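Local coordinates for glyoxalase-related enzyme (Fulvimarina pelagi, PDB 3BQX), which is of unknown function but belongs to the vicinal oxygen chelate (VOC) superfamily and is related to the glyoxalases, at residues V6-A20 against I39-V53. Numbering follows the deposited sequence.
Sequences VAVITLGIGDLEASA and IFYQMNGFVLATWLV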
ATOM      1  N   VAL A   6      -3.869   4.596   6.819  1.00 14.49           N
ATOM      2  CA  VAL A   6      -2.575   4.051   6.432  1.00 13.13           C
ATOM      3  C   VAL A   6      -1.788   5.338   6.296  1.00 12.48           C
ATOM      4  O   VAL A   6      -2.192   6.227   5.550  1.00 12.55           O
ATOM      5  CB  VAL A   6      -2.602   3.311   5.079  1.00 14.06           C
ATOM      6  CG1 VAL A   6      -1.171   3.099   4.574  1.00 15.85           C
ATOM      7  CG2 VAL A   6      -3.283   1.962   5.250  1.00 15.31           C
ATOM      8  N   ALA A   7      -0.690   5.453   7.037  1.00 10.64           N
ATOM      9  CA  ALA A   7       0.143   6.647   7.021  1.00  9.60           C
ATOM     10  C   ALA A   7       1.241   6.582   5.966  1.00 10.37           C
ATOM     11  O   ALA A   7       1.600   7.591   5.358  1.00  9.72           O
ATOM     12  CB  ALA A   7       0.773   6.851   8.400  1.00 11.24           C
ATOM     13  N   VAL A   8       1.784   5.387   5.760  1.00 10.61           N
ATOM     14  CA  VAL A   8       2.861   5.202   4.796  1.00  9.19           C
ATOM     15  C   VAL A   8       2.790   3.839   4.142  1.00  9.89           C
ATOM     16  O   VAL A   8       2.486   2.852   4.811  1.00  9.78           O
ATOM     17  CB  VAL A   8       4.257   5.263   5.478  1.00  9.56           C
ATOM     18  CG1 VAL A   8       5.354   5.221   4.434  1.00  9.13           C
ATOM     19  CG2 VAL A   8       4.379   6.494   6.347  1.00 12.61           C
ATOM     20  N   ILE A   9       3.040   3.799   2.836  1.00  8.84           N
ATOM     21  CA  ILE A   9       3.121   2.540   2.100  1.00  7.82           C
ATOM     22  C   ILE A   9       4.615   2.482   1.813  1.00  8.10           C
ATOM     23  O   ILE A   9       5.148   3.357   1.133  1.00  8.53           O
ATOM     24  CB  ILE A   9       2.413   2.557   0.725  1.00  8.39           C
ATOM     25  CG1 ILE A   9       0.913   2.752   0.900  1.00 10.50           C
ATOM     26  CG2 ILE A   9       2.719   1.252  -0.030  1.00  8.56           C
ATOM     27  CD1 ILE A   9       0.162   2.857  -0.421  1.00 11.27           C
ATOM     28  N   THR A  10       5.304   1.487   2.347  1.00  7.16           N
ATOM     29  CA  THR A  10       6.735   1.385   2.106  1.00  8.27           C
ATOM     30  C   THR A  10       7.039   0.193   1.227  1.00  9.40           C
ATOM     31  O   THR A  10       6.661  -0.933   1.539  1.00  9.70           O
ATOM     32  CB  THR A  10       7.518   1.229   3.419  1.00  9.43           C
ATOM     33  OG1 THR A  10       7.329   2.397   4.223  1.00 10.39           O
ATOM     34  CG2 THR A  10       9.008   1.066   3.149  1.00 11.73           C
ATOM     35  N   LEU A  11       7.713   0.454   0.115  1.00  8.50           N
ATOM     36  CA  LEU A  11       8.100  -0.606  -0.807  1.00  9.67           C
ATOM     37  C   LEU A  11       9.595  -0.809  -0.692  1.00  9.79           C
ATOM     38  O   LEU A  11      10.351   0.160  -0.724  1.00  9.96           O
ATOM     39  CB  LEU A  11       7.766  -0.224  -2.248  1.00  9.01           C
ATOM     40  CG  LEU A  11       6.296   0.108  -2.512  1.00  8.89           C
ATOM     41  CD1 LEU A  11       6.113   0.549  -3.959  1.00 10.43           C
ATOM     42  CD2 LEU A  11       5.439  -1.121  -2.198  1.00 11.64           C
ATOM     43  N   GLY A  12      10.021  -2.064  -0.558  1.00  9.66           N
ATOM     44  CA  GLY A  12      11.442  -2.359  -0.482  1.00 11.62           C
ATOM     45  C   GLY A  12      11.986  -2.392  -1.898  1.00 12.26           C
ATOM     46  O   GLY A  12      11.407  -3.039  -2.770  1.00 13.18           O
ATOM     47  N   ILE A  13      13.096  -1.696  -2.134  1.00 12.94           N
ATOM     48  CA  ILE A  13      13.694  -1.634  -3.464  1.00 13.97           C
ATOM     49  C   ILE A  13      15.184  -1.959  -3.453  1.00 14.18           C
ATOM     50  O   ILE A  13      15.816  -1.968  -2.404  1.00 14.38           O
ATOM     51  CB  ILE A  13      13.488  -0.234  -4.081  1.00 13.46           C
ATOM     52  CG1 ILE A  13      14.180   0.821  -3.215  1.00 12.37           C
ATOM     53  CG2 ILE A  13      11.985   0.065  -4.195  1.00 12.25           C
ATOM     54  CD1 ILE A  13      14.343   2.170  -3.900  1.00 14.35           C
ATOM     55  N   GLY A  14      15.740  -2.217  -4.633  1.00 15.77           N
ATOM     56  CA  GLY A  14      17.151  -2.548  -4.715  1.00 18.78           C
ATOM     57  C   GLY A  14      18.044  -1.414  -5.179  1.00 19.66           C
ATOM     58  O   GLY A  14      19.214  -1.353  -4.802  1.00 22.17           O
ATOM     59  N   ASP A  15      17.498  -0.507  -5.983  1.00 20.78           N
ATOM     60  CA  ASP A  15      18.273   0.612  -6.510  1.00 21.55           C
ATOM     61  C   ASP A  15      17.446   1.894  -6.574  1.00 20.63           C
ATOM     62  O   ASP A  15      16.437   1.951  -7.278  1.00 20.34           O
ATOM     63  CB  ASP A  15      18.778   0.266  -7.912  1.00 23.15           C
ATOM     64  CG  ASP A  15      19.716   1.313  -8.469  1.00 25.13           C
ATOM     65  OD1 ASP A  15      20.889   1.355  -8.036  1.00 28.50           O
ATOM     66  OD2 ASP A  15      19.281   2.099  -9.337  1.00 25.53           O
ATOM     67  N   LEU A  16      17.883   2.925  -5.855  1.00 20.92           N
ATOM     68  CA  LEU A  16      17.165   4.198  -5.833  1.00 20.52           C
ATOM     69  C   LEU A  16      17.021   4.887  -7.183  1.00 21.57           C
ATOM     70  O   LEU A  16      15.960   5.422  -7.499  1.00 21.12           O
ATOM     71  CB  LEU A  16      17.824   5.180  -4.862  1.00 21.90           C
ATOM     72  CG  LEU A  16      17.218   5.271  -3.464  1.00 21.92           C
ATOM     73  CD1 LEU A  16      17.491   3.990  -2.704  1.00 23.39           C
ATOM     74  CD2 LEU A  16      17.815   6.463  -2.733  1.00 22.22           C
ATOM     75  N   GLU A  17      18.087   4.892  -7.977  1.00 21.67           N
ATOM     76  CA  GLU A  17      18.019   5.551  -9.272  1.00 21.57           C
ATOM     77  C   GLU A  17      16.988   4.891 -10.184  1.00 19.41           C
ATOM     78  O   GLU A  17      16.200   5.579 -10.836  1.00 20.19           O
ATOM     79  CB  GLU A  17      19.399   5.559  -9.941  1.00 23.35           C
ATOM     80  CG  GLU A  17      19.469   6.454 -11.171  1.00 28.51           C
ATOM     81  CD  GLU A  17      20.882   6.616 -11.701  1.00 31.15           C
ATOM     82  OE1 GLU A  17      21.496   5.598 -12.084  1.00 34.33           O
ATOM     83  OE2 GLU A  17      21.375   7.764 -11.734  1.00 33.25           O
ATOM     84  N   ALA A  18      16.985   3.562 -10.216  1.00 19.67           N
ATOM     85  CA  ALA A  18      16.042   2.824 -11.054  1.00 19.00           C
ATOM     86  C   ALA A  18      14.607   3.083 -10.589  1.00 17.39           C
ATOM     87  O   ALA A  18      13.700   3.276 -11.398  1.00 17.56           O
ATOM     88  CB  ALA A  18      16.354   1.327 -11.006  1.00 19.51           C
ATOM     89  N   SER A  19      14.415   3.093  -9.274  1.00 17.72           N
ATOM     90  CA  SER A  19      13.096   3.333  -8.699  1.00 16.05           C
ATOM     91  C   SER A  19      12.658   4.775  -8.962  1.00 15.47           C
ATOM     92  O   SER A  19      11.525   5.022  -9.371  1.00 15.33           O
ATOM     93  CB  SER A  19      13.133   3.059  -7.196  1.00 15.19           C
ATOM     94  OG  SER A  19      11.829   3.104  -6.642  1.00 13.76           O
ATOM     95  N   ALA A  20      13.564   5.724  -8.736  1.00 15.80           N
ATOM     96  CA  ALA A  20      13.263   7.134  -8.961  1.00 17.08           C
ATOM     97  C   ALA A  20      12.892   7.397 -10.423  1.00 16.01           C
ATOM     98  O   ALA A  20      12.073   8.267 -10.715  1.00 16.74           O
ATOM     99  CB  ALA A  20      14.456   7.996  -8.559  1.00 16.50           C
ATOM    100  N   ILE A  39      13.309   7.287  -0.361  1.00 10.53           N
ATOM    101  CA  ILE A  39      12.639   8.370  -1.063  1.00 10.03           C
ATOM    102  C   ILE A  39      11.185   8.391  -0.606  1.00  8.94           C
ATOM    103  O   ILE A  39      10.551   7.339  -0.500  1.00 10.02           O
ATOM    104  CB  ILE A  39      12.668   8.187  -2.596  1.00 10.38           C
ATOM    105  CG1 ILE A  39      14.115   8.229  -3.093  1.00 13.66           C
ATOM    106  CG2 ILE A  39      11.838   9.277  -3.266  1.00 12.25           C
ATOM    107  CD1 ILE A  39      14.268   7.974  -4.579  1.00 13.90           C
ATOM    108  N   PHE A  40      10.677   9.583  -0.306  1.00  9.36           N
ATOM    109  CA  PHE A  40       9.286   9.748   0.105  1.00  8.80           C
ATOM    110  C   PHE A  40       8.552  10.604  -0.914  1.00 10.23           C
ATOM    111  O   PHE A  40       9.083  11.621  -1.378  1.00  9.66           O
ATOM    112  CB  PHE A  40       9.153  10.478   1.452  1.00 10.16           C
ATOM    113  CG  PHE A  40       9.636   9.700   2.646  1.00 12.08           C
ATOM    114  CD1 PHE A  40       9.269   8.378   2.841  1.00 14.05           C
ATOM    115  CD2 PHE A  40      10.417  10.322   3.612  1.00 15.83           C
ATOM    116  CE1 PHE A  40       9.671   7.684   3.987  1.00 15.90           C
ATOM    117  CE2 PHE A  40      10.823   9.635   4.758  1.00 16.95           C
ATOM    118  CZ  PHE A  40      10.446   8.315   4.942  1.00 14.96           C
ATOM    119  N   TYR A  41       7.336  10.195  -1.260  1.00  8.65           N
ATOM    120  CA  TYR A  41       6.488  10.950  -2.178  1.00  8.51           C
ATOM    121  C   TYR A  41       5.205  11.262  -1.410  1.00  9.09           C
ATOM    122  O   TYR A  41       4.628  10.374  -0.782  1.00  8.56           O
ATOM    123  CB  TYR A  41       6.113  10.117  -3.411  1.00 10.16           C
ATOM    124  CG  TYR A  41       7.273   9.618  -4.249  1.00 10.07           C
ATOM    125  CD1 TYR A  41       7.773  10.375  -5.309  1.00 10.39           C
ATOM    126  CD2 TYR A  41       7.864   8.389  -3.982  1.00 11.16           C
ATOM    127  CE1 TYR A  41       8.836   9.911  -6.086  1.00 12.08           C
ATOM    128  CE2 TYR A  41       8.924   7.917  -4.746  1.00 11.83           C
ATOM    129  CZ  TYR A  41       9.405   8.683  -5.796  1.00 11.31           C
ATOM    130  OH  TYR A  41      10.469   8.219  -6.530  1.00 13.80           O
ATOM    131  N   GLN A  42       4.757  12.516  -1.435  1.00  9.31           N
ATOM    132  CA  GLN A  42       3.518  12.865  -0.752  1.00  9.32           C
ATOM    133  C   GLN A  42       2.348  12.465  -1.640  1.00  9.93           C
ATOM    134  O   GLN A  42       2.233  12.935  -2.776  1.00  9.56           O
ATOM    135  CB  GLN A  42       3.449  14.366  -0.464  1.00 11.04           C
ATOM    136  CG  GLN A  42       2.163  14.764   0.268  1.00 10.34           C
ATOM    137  CD  GLN A  42       2.060  14.142   1.650  1.00 10.19           C
ATOM    138  OE1 GLN A  42       2.899  14.388   2.509  1.00 13.08           O
ATOM    139  NE2 GLN A  42       1.034  13.321   1.864  1.00 11.11           N
HETATM  140  N   MSE A  43       1.480  11.602  -1.125  1.00  7.99           N
HETATM  141  CA  MSE A  43       0.336  11.126  -1.886  1.00  8.41           C
HETATM  142  C   MSE A  43      -0.990  11.694  -1.382  1.00 10.09           C
HETATM  143  O   MSE A  43      -1.016  12.657  -0.608  1.00 10.54           O
HETATM  144  CB  MSE A  43       0.305   9.596  -1.857  1.00  8.78           C
HETATM  145  CG  MSE A  43       1.674   8.961  -2.206  1.00  7.77           C
HETATM  146 SE   MSE A  43       2.380   9.274  -3.994  1.00 14.48          SE
HETATM  147  CE  MSE A  43       1.200   8.079  -4.911  1.00 15.46           C
ATOM    148  N   ASN A  44      -2.090  11.083  -1.815  1.00  9.54           N
ATOM    149  CA  ASN A  44      -3.443  11.510  -1.460  1.00 12.78           C
ATOM    150  C   ASN A  44      -3.892  11.041  -0.081  1.00 13.06           C
ATOM    151  O   ASN A  44      -4.773  10.192   0.048  1.00 15.58           O
ATOM    152  CB  ASN A  44      -4.433  11.019  -2.528  1.00  9.97           C
ATOM    153  CG  ASN A  44      -4.296   9.527  -2.814  1.00 10.62           C
ATOM    154  OD1 ASN A  44      -3.197   9.039  -3.064  1.00 10.35           O
ATOM    155  ND2 ASN A  44      -5.409   8.808  -2.786  1.00 10.26           N
ATOM    156  N   GLY A  45      -3.281  11.605   0.955  1.00 12.01           N
ATOM    157  CA  GLY A  45      -3.649  11.241   2.312  1.00 11.64           C
ATOM    158  C   GLY A  45      -2.605  10.445   3.063  1.00 10.87           C
ATOM    159  O   GLY A  45      -2.750  10.192   4.258  1.00 10.41           O
ATOM    160  N   PHE A  46      -1.542  10.062   2.366  1.00  9.94           N
ATOM    161  CA  PHE A  46      -0.486   9.253   2.961  1.00  9.89           C
ATOM    162  C   PHE A  46       0.799   9.477   2.180  1.00  8.66           C
ATOM    163  O   PHE A  46       0.813  10.196   1.179  1.00  8.54           O
ATOM    164  CB  PHE A  46      -0.880   7.775   2.882  1.00 10.97           C
ATOM    165  CG  PHE A  46      -0.889   7.233   1.478  1.00 11.48           C
ATOM    166  CD1 PHE A  46       0.234   6.592   0.963  1.00 13.39           C
ATOM    167  CD2 PHE A  46      -1.992   7.423   0.655  1.00 17.23           C
ATOM    168  CE1 PHE A  46       0.264   6.145  -0.358  1.00 14.82           C
ATOM    169  CE2 PHE A  46      -1.972   6.978  -0.672  1.00 12.45           C
ATOM    170  CZ  PHE A  46      -0.840   6.342  -1.173  1.00 13.47           C
ATOM    171  N   VAL A  47       1.867   8.840   2.638  1.00  8.46           N
ATOM    172  CA  VAL A  47       3.175   8.944   2.008  1.00  8.52           C
ATOM    173  C   VAL A  47       3.592   7.602   1.416  1.00  8.20           C
ATOM    174  O   VAL A  47       3.359   6.554   2.025  1.00  6.29           O
ATOM    175  CB  VAL A  47       4.233   9.368   3.051  1.00  9.89           C
ATOM    176  CG1 VAL A  47       5.604   9.477   2.416  1.00 12.37           C
ATOM    177  CG2 VAL A  47       3.831  10.691   3.675  1.00 11.96           C
ATOM    178  N   LEU A  48       4.175   7.637   0.220  1.00  7.27           N
ATOM    179  CA  LEU A  48       4.692   6.442  -0.433  1.00  7.43           C
ATOM    180  C   LEU A  48       6.201   6.506  -0.238  1.00  8.93           C
ATOM    181  O   LEU A  48       6.830   7.522  -0.550  1.00  9.78           O
ATOM    182  CB  LEU A  48       4.372   6.437  -1.937  1.00  7.85           C
ATOM    183  CG  LEU A  48       5.118   5.372  -2.761  1.00  7.53           C
ATOM    184  CD1 LEU A  48       4.626   3.982  -2.386  1.00  9.76           C
ATOM    185  CD2 LEU A  48       4.891   5.611  -4.249  1.00  9.96           C
ATOM    186  N   ALA A  49       6.778   5.441   0.304  1.00  8.76           N
ATOM    187  CA  ALA A  49       8.213   5.391   0.523  1.00  8.21           C
ATOM    188  C   ALA A  49       8.826   4.227  -0.226  1.00  8.98           C
ATOM    189  O   ALA A  49       8.229   3.154  -0.299  1.00  9.44           O
ATOM    190  CB  ALA A  49       8.510   5.242   2.007  1.00  8.99           C
ATOM    191  N   THR A  50      10.000   4.456  -0.810  1.00  7.40           N
ATOM    192  CA  THR A  50      10.751   3.399  -1.492  1.00  8.66           C
ATOM    193  C   THR A  50      12.078   3.376  -0.729  1.00  8.84           C
ATOM    194  O   THR A  50      12.886   4.297  -0.830  1.00 10.06           O
ATOM    195  CB  THR A  50      10.958   3.701  -2.991  1.00  8.22           C
ATOM    196  OG1 THR A  50      11.642   4.951  -3.153  1.00 10.74           O
ATOM    197  CG2 THR A  50       9.620   3.768  -3.694  1.00  8.19           C
ATOM    198  N   TRP A  51      12.263   2.319   0.057  1.00  9.38           N
ATOM    199  CA  TRP A  51      13.410   2.144   0.941  1.00 10.05           C
ATOM    200  C   TRP A  51      14.259   0.953   0.509  1.00 11.54           C
ATOM    201  O   TRP A  51      13.713  -0.092   0.170  1.00 11.29           O
ATOM    202  CB  TRP A  51      12.848   1.888   2.340  1.00 10.29           C
ATOM    203  CG  TRP A  51      13.728   2.162   3.498  1.00 11.61           C
ATOM    204  CD1 TRP A  51      14.950   2.772   3.491  1.00 12.35           C
ATOM    205  CD2 TRP A  51      13.403   1.924   4.872  1.00 12.40           C
ATOM    206  NE1 TRP A  51      15.401   2.937   4.783  1.00 12.40           N
ATOM    207  CE2 TRP A  51      14.469   2.425   5.647  1.00 12.74           C
ATOM    208  CE3 TRP A  51      12.307   1.340   5.523  1.00 12.48           C
ATOM    209  CZ2 TRP A  51      14.476   2.361   7.043  1.00 12.36           C
ATOM    210  CZ3 TRP A  51      12.313   1.278   6.914  1.00 11.87           C
ATOM    211  CH2 TRP A  51      13.391   1.788   7.657  1.00 13.93           C
ATOM    212  N   LEU A  52      15.585   1.099   0.520  1.00 12.10           N
ATOM    213  CA  LEU A  52      16.443  -0.027   0.154  1.00 13.28           C
ATOM    214  C   LEU A  52      16.056  -1.201   1.049  1.00 13.86           C
ATOM    215  O   LEU A  52      15.931  -1.045   2.261  1.00 13.59           O
ATOM    216  CB  LEU A  52      17.919   0.322   0.364  1.00 14.05           C
ATOM    217  CG  LEU A  52      18.493   1.341  -0.622  1.00 14.73           C
ATOM    218  CD1 LEU A  52      19.941   1.637  -0.267  1.00 16.64           C
ATOM    219  CD2 LEU A  52      18.387   0.795  -2.039  1.00 16.23           C
ATOM    220  N   VAL A  53      15.875  -2.373   0.445  1.00 14.45           N
ATOM    221  CA  VAL A  53      15.460  -3.567   1.178  1.00 16.01           C
ATOM    222  C   VAL A  53      16.282  -3.890   2.421  1.00 16.92           C
ATOM    223  O   VAL A  53      15.722  -4.259   3.451  1.00 16.35           O
ATOM    224  CB  VAL A  53      15.457  -4.809   0.267  1.00 17.99           C
ATOM    225  CG1 VAL A  53      14.809  -5.983   0.992  1.00 20.13           C
ATOM    226  CG2 VAL A  53      14.719  -4.511  -1.017  1.00 20.40           C
TER
HETATM  227  O   HOH W   1      11.534   5.784  -5.860  1.00 13.03           O
HETATM  228  O   HOH W   2      11.446  10.079  -8.359  1.00 22.92           O
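Ile9 reaches out from strand 8-13 to the ring of Phe46, its CD1 3.3 Å from Phe46 CE1, approaching the ring at a slant. Phe46 CG sits between its own backbone N and carbonyl carbon (chi1 69°), which swings the ring over to Ile9, while Met43 CB lies over one ring face, offset toward the rim. Next along the same side of the sheet comes Leu48, whose CD1 touches both Ile9 CB and Leu11 CD1, 4.1 Å from each. Farther on, Ile13 CD1 lies against Thr50 CB at 3.8 Å.

Beneath these side chains, strands 8-13 and 47-52 run parallel, joined by seven backbone hydrogen bonds from Val47 N to Ala7 O through Val53 N to Ile13 O; the one from Ala49 N to Ile9 O is nearly straight (175°). The other side of the sheet carries Val8, Thr10, Ala49 and Trp51. There Thr10 CG2 meets the edge of the indole, whose NE1 is hydrogen-bonded to Glu37 OE2.

Helix 16-20 folds back over the Leu48 and Thr50 side. Leu16 CD1 presses tightly on Leu52 CD2 (3.4 Å), the two side chains meeting almost at right angles, and Ala20 CB touches Ile39 CD1. One water joins Ser19 OG, Thr50 OG1 and Tyr41 OH; a second hydrogen-bonds Tyr41 OH and donates to Ala20 O, and both lie at the tyrosine ring's edge, in its plane.

Strand 8-13 also pairs antiparallel with a strand of the second subunit, continuing the sheet across the dimer. With short strand 33-34 at the far edge, strand 8-13, its helix and the hairpin of 38-42 and 47-52 complete the βαβββ module, strand order 1-4-3-2, characteristic of the VOC fold.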